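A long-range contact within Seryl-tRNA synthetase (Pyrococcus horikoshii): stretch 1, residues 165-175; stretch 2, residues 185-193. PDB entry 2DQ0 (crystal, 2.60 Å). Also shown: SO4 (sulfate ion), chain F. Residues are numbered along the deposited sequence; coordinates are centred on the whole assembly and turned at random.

Stretch 1, residues 165-175: LLEILGGADFA
Stretch 2 (185-193) FYYLLNEIV

The apolar centre lies between the helix of stretch 1 and the helix of stretch 2. Ile192 (chi1 and chi2 both m) points its CA-to-CB bond toward stretch 1, and its CG1 lies 3.9 Å from Leu166 CD2. The CA-to-CB bond of Leu166 points sideways to stretch 2, but its m,t side chain ends nearer. The same Ile192 CG1 is 3.7 Å from Gly171 CA. An ideal CB on Gly171 would fall 2.4 Å from Ile192 CG1, a clash, so the close packing depends on the bare glycine.

The helix closes in a Schellman motif: Gly170 takes phi/psi 63/34, a positive phi that favours glycine, while Gly171 N donates to Leu166 O (2.7 Å) and Gly170 N to Glu167 O (3.0 Å). Gly171 (-102/6) then leads into a short strand, Ala172 (-160/161) and Asp173 (-141/109), antiparallel to Tyr187-Leu189, whose phi/psi values are -111/132, -106/139 and -126/165.

Register follows from two bridges. Ala172 and Leu188 form a non-hydrogen-bonded pair, with their CA atoms 4.4 Å apart; Asp173 and Tyr187 form a hydrogen-bonded pair, with CA atoms 5.3 Å apart. Three backbone bonds fix the ladder: Leu189 N to Gly171 O (2.8 Å, 173°), Asp173 N to Tyr187 O (3.0 Å, 161°) and Tyr187 N to Asp173 O (3.2 Å, 158°). Ala172 CA also approaches Tyr187 O at 3.3 Å in a CA-H...O contact.

Side chains alternate between the two sheet faces. Ala172 shares one with Leu188 (chi1 -124°, chi2 p), and the small methyl CB of Ala172 rests 4.4 Å from Leu188 CD1. Asp173 (chi1 t) and Tyr187 (chi1 m) occupy the other, their CB atoms 4.3 Å apart; Leu189 (m,t) brings its CD1 to 4.2 Å from Asp173 CB. The Tyr187 hydroxyl is satisfied elsewhere in the structure, which suits a buried tyrosine.

Beyond the ladder, Phe174 (-89/-46, chi1 m) starts away from stretch 2, yet its ring returns, placing CE2 3.8 Å from Tyr186 CB. Tyr186 has chi1 p. Together the two stretches bury 535 Å², both sides summed.

At the polar edge, Asp173 caps a backbone N just past the stretch, before a helix. Phe174 N donates to sulfate O4 at 2.5 Å (179°), and Ala175 N makes a weak bond to sulfate O3 at 3.3 Å; the anion probably comes from the crystallisation liquor.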

# COMPACT_ATOMS: atom_id res chain seq x y z
N LEU A 165 9.71 -19.90 -14.90
CA LEU A 165 10.65 -18.98 -15.51
C LEU A 165 11.19 -18.00 -14.45
O LEU A 165 12.38 -17.67 -14.45
CB LEU A 165 9.97 -18.25 -16.68
CG LEU A 165 9.86 -19.10 -17.96
CD1 LEU A 165 8.86 -18.49 -18.93
CD2 LEU A 165 11.25 -19.22 -18.65
N LEU A 166 10.35 -17.55 -13.52
CA LEU A 166 10.87 -16.62 -12.52
C LEU A 166 12.00 -17.26 -11.75
O LEU A 166 12.96 -16.59 -11.36
CB LEU A 166 9.79 -16.16 -11.56
CG LEU A 166 8.77 -15.17 -12.10
CD1 LEU A 166 7.54 -15.18 -11.22
CD2 LEU A 166 9.38 -13.77 -12.16
N GLU A 167 11.86 -18.57 -11.54
CA GLU A 167 12.83 -19.37 -10.79
C GLU A 167 14.15 -19.51 -11.53
O GLU A 167 15.20 -19.19 -11.00
CB GLU A 167 12.25 -20.76 -10.53
CG GLU A 167 12.45 -21.31 -9.12
CD GLU A 167 13.91 -21.45 -8.72
OE1 GLU A 167 14.57 -20.43 -8.43
OE2 GLU A 167 14.40 -22.60 -8.69
N ILE A 168 14.10 -19.97 -12.78
CA ILE A 168 15.31 -20.16 -13.54
C ILE A 168 15.99 -18.81 -13.82
O ILE A 168 17.20 -18.72 -13.98
CB ILE A 168 15.03 -20.94 -14.87
CG1 ILE A 168 14.51 -20.01 -15.96
CG2 ILE A 168 13.99 -22.02 -14.65
CD1 ILE A 168 15.54 -19.74 -17.02
N LEU A 169 15.19 -17.74 -13.83
CA LEU A 169 15.70 -16.40 -14.07
C LEU A 169 16.16 -15.69 -12.79
O LEU A 169 16.71 -14.60 -12.85
CB LEU A 169 14.62 -15.58 -14.75
CG LEU A 169 14.82 -15.18 -16.21
CD1 LEU A 169 15.40 -16.34 -16.98
CD2 LEU A 169 13.49 -14.73 -16.82
N GLY A 170 15.94 -16.32 -11.63
CA GLY A 170 16.31 -15.73 -10.36
C GLY A 170 15.55 -14.45 -10.07
O GLY A 170 16.08 -13.53 -9.43
N GLY A 171 14.29 -14.38 -10.53
CA GLY A 171 13.50 -13.17 -10.36
C GLY A 171 12.46 -13.06 -9.29
O GLY A 171 11.73 -12.07 -9.22
N ALA A 172 12.36 -14.06 -8.43
CA ALA A 172 11.37 -14.02 -7.36
C ALA A 172 11.72 -14.97 -6.23
O ALA A 172 12.53 -15.88 -6.38
CB ALA A 172 10.00 -14.36 -7.91
N ASP A 173 11.12 -14.72 -5.08
CA ASP A 173 11.32 -15.61 -3.95
C ASP A 173 9.93 -15.65 -3.34
O ASP A 173 9.43 -14.67 -2.78
CB ASP A 173 12.37 -15.07 -2.96
CG ASP A 173 12.65 -16.04 -1.80
OD1 ASP A 173 11.79 -16.87 -1.43
OD2 ASP A 173 13.75 -15.93 -1.23
N PHE A 174 9.28 -16.80 -3.50
CA PHE A 174 7.95 -17.01 -3.00
C PHE A 174 7.96 -17.55 -1.58
O PHE A 174 7.24 -17.07 -0.70
CB PHE A 174 7.21 -17.97 -3.93
CG PHE A 174 6.84 -17.36 -5.25
CD1 PHE A 174 7.53 -17.67 -6.40
CD2 PHE A 174 5.78 -16.44 -5.33
CE1 PHE A 174 7.19 -17.08 -7.62
CE2 PHE A 174 5.43 -15.85 -6.54
CZ PHE A 174 6.14 -16.17 -7.69
N ALA A 175 8.81 -18.53 -1.35
CA ALA A 175 8.85 -19.15 -0.05
C ALA A 175 9.11 -18.16 1.07
O ALA A 175 8.46 -18.22 2.11
CB ALA A 175 9.90 -20.28 -0.02
N PHE A 185 1.67 -13.65 -1.77
CA PHE A 185 2.48 -12.45 -1.59
C PHE A 185 3.83 -12.90 -2.18
O PHE A 185 4.05 -14.08 -2.37
CB PHE A 185 2.69 -12.09 -0.13
CG PHE A 185 1.59 -11.26 0.44
CD1 PHE A 185 0.61 -11.83 1.24
CD2 PHE A 185 1.54 -9.90 0.18
CE1 PHE A 185 -0.40 -11.05 1.77
CE2 PHE A 185 0.53 -9.11 0.70
CZ PHE A 185 -0.44 -9.69 1.50
N TYR A 186 4.74 -11.99 -2.46
CA TYR A 186 6.01 -12.39 -3.02
C TYR A 186 7.09 -11.31 -2.89
O TYR A 186 6.78 -10.16 -2.59
CB TYR A 186 5.82 -12.63 -4.51
CG TYR A 186 5.17 -11.45 -5.15
CD1 TYR A 186 3.78 -11.38 -5.24
CD2 TYR A 186 5.91 -10.33 -5.55
CE1 TYR A 186 3.15 -10.24 -5.71
CE2 TYR A 186 5.28 -9.17 -6.03
CZ TYR A 186 3.89 -9.14 -6.11
OH TYR A 186 3.22 -8.05 -6.60
N TYR A 187 8.35 -11.71 -3.09
CA TYR A 187 9.46 -10.76 -3.14
C TYR A 187 9.78 -10.90 -4.63
O TYR A 187 9.86 -12.01 -5.15
CB TYR A 187 10.73 -11.18 -2.36
CG TYR A 187 10.67 -11.03 -0.86
CD1 TYR A 187 10.08 -12.02 -0.07
CD2 TYR A 187 11.21 -9.90 -0.23
CE1 TYR A 187 10.02 -11.89 1.30
CE2 TYR A 187 11.15 -9.76 1.15
CZ TYR A 187 10.56 -10.76 1.91
OH TYR A 187 10.50 -10.66 3.27
N LEU A 188 9.93 -9.77 -5.32
CA LEU A 188 10.30 -9.79 -6.73
C LEU A 188 11.78 -9.34 -6.72
O LEU A 188 12.18 -8.44 -5.95
CB LEU A 188 9.41 -8.81 -7.47
CG LEU A 188 8.58 -9.28 -8.66
CD1 LEU A 188 7.81 -10.58 -8.37
CD2 LEU A 188 7.64 -8.14 -8.99
N LEU A 189 12.61 -9.98 -7.54
CA LEU A 189 14.04 -9.70 -7.56
C LEU A 189 14.67 -9.35 -8.91
O LEU A 189 14.08 -9.56 -9.97
CB LEU A 189 14.81 -10.91 -7.01
CG LEU A 189 14.31 -11.54 -5.70
CD1 LEU A 189 14.86 -12.95 -5.59
CD2 LEU A 189 14.76 -10.72 -4.50
N ASN A 190 15.88 -8.80 -8.81
CA ASN A 190 16.70 -8.41 -9.95
C ASN A 190 16.05 -7.76 -11.17
O ASN A 190 15.30 -6.79 -11.05
CB ASN A 190 17.52 -9.61 -10.40
CG ASN A 190 18.28 -10.22 -9.26
OD1 ASN A 190 18.04 -11.35 -8.90
ND2 ASN A 190 19.18 -9.45 -8.67
N GLU A 191 16.34 -8.30 -12.35
CA GLU A 191 15.83 -7.70 -13.55
C GLU A 191 14.31 -7.63 -13.58
O GLU A 191 13.75 -6.74 -14.21
CB GLU A 191 16.41 -8.38 -14.79
CG GLU A 191 16.80 -9.82 -14.55
CD GLU A 191 18.20 -9.98 -14.01
OE1 GLU A 191 18.36 -10.68 -13.00
OE2 GLU A 191 19.15 -9.42 -14.61
N ILE A 192 13.64 -8.52 -12.85
CA ILE A 192 12.18 -8.47 -12.85
C ILE A 192 11.69 -7.18 -12.16
O ILE A 192 10.62 -6.66 -12.48
CB ILE A 192 11.59 -9.70 -12.15
CG1 ILE A 192 12.03 -10.97 -12.89
CG2 ILE A 192 10.06 -9.58 -12.13
CD1 ILE A 192 11.55 -11.04 -14.37
N VAL A 193 12.48 -6.66 -11.21
CA VAL A 193 12.10 -5.42 -10.54
C VAL A 193 12.23 -4.29 -11.55
O VAL A 193 11.37 -3.41 -11.63
CB VAL A 193 12.98 -5.13 -9.30
CG1 VAL A 193 12.66 -3.76 -8.74
CG2 VAL A 193 12.74 -6.18 -8.22
S SO4 F . 10.55 -20.07 -4.25
O1 SO4 F . 9.20 -20.65 -4.12
O2 SO4 F . 11.33 -20.86 -5.24
O3 SO4 F . 11.24 -20.09 -2.94
O4 SO4 F . 10.46 -18.68 -4.72